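Local coordinates for homospermidine synthase (Legionella pneumophila subsp. pneumophila str. Philadelphia 1, PDB 2PH5), which binds NAD and, judging from its family, probably makes the polyamine homospermidine as a transferase, at residues T148-I154 and P411-E417. Sequence-based numbering, arbitrary orientation.
Sequences TQKTALI and PDEGIVE
Set 152-153 and 415-416 side by side as short parallel strands, with A152 opposite I415 (CA-CA 4.6 Å) and L153 opposite V416 (5.0 Å). The ladder of hydrogen bonds runs A152 N to G414 O (2.9 Å), V416 N to A152 O (2.9 Å) and I154 N to V416 O (3.0 Å). G414, at phi 72°, psi -163°, leads into the second strand. Upstream, T151 N hydrogen-bonds P411 O at 2.7 Å. T151, chi1 m, swings OG1 to 2.6 Å from E413 N, a weak bond; this hydroxyl also hydrogen-bonds H410 O. K150 (m, m, t, t) curls back over P411, NZ 3.7 Å from its CB, and makes a long salt bridge to D412 (m), NZ to OD1 3.4 Å. On one face A152 CB meets I415 CG1 (4.2 Å); on the other, L153 (t, p) brings CD1 within 3.4 Å of V416 CG2. I154 (p, t) sends CD1 to I415 CG2 (4.1 Å) and E417 CG (3.5 Å). Strand 415-416 forms one edge of the parallel, Rossmann-like sheet, though the segments lie 257 residues apart at their closest ends. Backbone hydrogen bonds and apolar contacts thus join the strands, with K150-D412 at one end and E417, salt-bridged to R138, at the other.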
# COMPACT_ATOMS: atom_id res chain seq x y z
N THR A 148 27.50 35.58 12.17
CA THR A 148 27.61 35.02 13.51
C THR A 148 28.98 34.37 13.66
O THR A 148 29.61 34.00 12.66
CB THR A 148 26.53 33.97 13.76
OG1 THR A 148 26.60 32.95 12.76
CG2 THR A 148 25.15 34.62 13.72
N GLN A 149 29.43 34.24 14.90
CA GLN A 149 30.73 33.65 15.20
C GLN A 149 30.56 32.23 15.73
O GLN A 149 31.21 31.29 15.26
CB GLN A 149 31.45 34.51 16.24
CG GLN A 149 32.95 34.72 15.99
CD GLN A 149 33.84 33.77 16.78
OE1 GLN A 149 33.80 33.75 18.01
NE2 GLN A 149 34.65 32.99 16.07
N LYS A 150 29.68 32.08 16.71
CA LYS A 150 29.41 30.78 17.33
C LYS A 150 28.89 29.74 16.34
O LYS A 150 28.11 30.06 15.44
CB LYS A 150 28.44 30.97 18.50
CG LYS A 150 29.12 31.45 19.76
CD LYS A 150 30.07 30.37 20.24
CE LYS A 150 30.89 30.81 21.42
NZ LYS A 150 31.79 29.69 21.81
N THR A 151 29.32 28.50 16.52
CA THR A 151 28.92 27.41 15.62
C THR A 151 27.45 27.02 15.72
O THR A 151 26.89 26.90 16.81
CB THR A 151 29.79 26.15 15.87
OG1 THR A 151 31.16 26.47 15.62
CG2 THR A 151 29.36 25.01 14.95
N ALA A 152 26.83 26.84 14.56
CA ALA A 152 25.44 26.45 14.49
C ALA A 152 25.33 25.41 13.39
O ALA A 152 25.28 25.75 12.20
CB ALA A 152 24.58 27.67 14.16
N LEU A 153 25.34 24.14 13.78
CA LEU A 153 25.25 23.01 12.85
C LEU A 153 23.79 22.80 12.48
O LEU A 153 22.97 22.50 13.34
CB LEU A 153 25.81 21.74 13.51
CG LEU A 153 26.07 20.53 12.60
CD1 LEU A 153 27.11 20.90 11.55
CD2 LEU A 153 26.55 19.35 13.43
N ILE A 154 23.47 22.94 11.20
CA ILE A 154 22.09 22.79 10.76
C ILE A 154 21.80 21.51 9.99
O ILE A 154 22.70 20.89 9.42
CB ILE A 154 21.65 24.00 9.91
CG1 ILE A 154 22.59 24.15 8.71
CG2 ILE A 154 21.68 25.26 10.77
CD1 ILE A 154 22.22 25.30 7.77
N PRO A 411 33.51 25.23 18.51
CA PRO A 411 32.48 26.20 18.88
C PRO A 411 32.40 27.51 18.12
O PRO A 411 31.42 28.24 18.24
CB PRO A 411 32.76 26.42 20.37
CG PRO A 411 34.24 26.35 20.42
CD PRO A 411 34.55 25.15 19.55
N ASP A 412 33.43 27.82 17.34
CA ASP A 412 33.42 29.08 16.60
C ASP A 412 33.61 28.86 15.11
O ASP A 412 34.67 29.16 14.56
CB ASP A 412 34.51 29.98 17.17
CG ASP A 412 34.33 30.23 18.67
OD1 ASP A 412 33.37 30.95 19.04
OD2 ASP A 412 35.12 29.69 19.47
N GLU A 413 32.57 28.35 14.47
CA GLU A 413 32.62 28.06 13.04
C GLU A 413 31.48 28.72 12.29
O GLU A 413 31.39 28.64 11.06
CB GLU A 413 32.60 26.55 12.82
CG GLU A 413 33.73 25.81 13.52
CD GLU A 413 35.11 26.20 13.02
OE1 GLU A 413 35.37 26.03 11.81
OE2 GLU A 413 35.93 26.68 13.83
N GLY A 414 30.60 29.38 13.04
CA GLY A 414 29.46 30.04 12.43
C GLY A 414 28.44 29.03 11.96
O GLY A 414 28.45 27.87 12.38
N ILE A 415 27.55 29.47 11.09
CA ILE A 415 26.53 28.59 10.58
C ILE A 415 27.18 27.57 9.63
O ILE A 415 27.79 27.95 8.64
CB ILE A 415 25.45 29.38 9.83
CG1 ILE A 415 24.60 30.17 10.84
CG2 ILE A 415 24.57 28.45 9.05
CD1 ILE A 415 23.33 30.78 10.24
N VAL A 416 27.06 26.29 9.94
CA VAL A 416 27.65 25.27 9.09
C VAL A 416 26.68 24.16 8.71
O VAL A 416 25.77 23.84 9.47
CB VAL A 416 28.91 24.64 9.75
CG1 VAL A 416 29.95 25.72 10.02
CG2 VAL A 416 28.54 23.95 11.05
N GLU A 417 26.86 23.59 7.52
CA GLU A 417 26.01 22.49 7.06
C GLU A 417 26.81 21.20 7.11
O GLU A 417 28.03 21.22 7.04
CB GLU A 417 25.53 22.76 5.64
CG GLU A 417 24.57 23.92 5.57
CD GLU A 417 23.99 24.12 4.19
OE1 GLU A 417 24.78 24.36 3.24
OE2 GLU A 417 22.75 24.04 4.05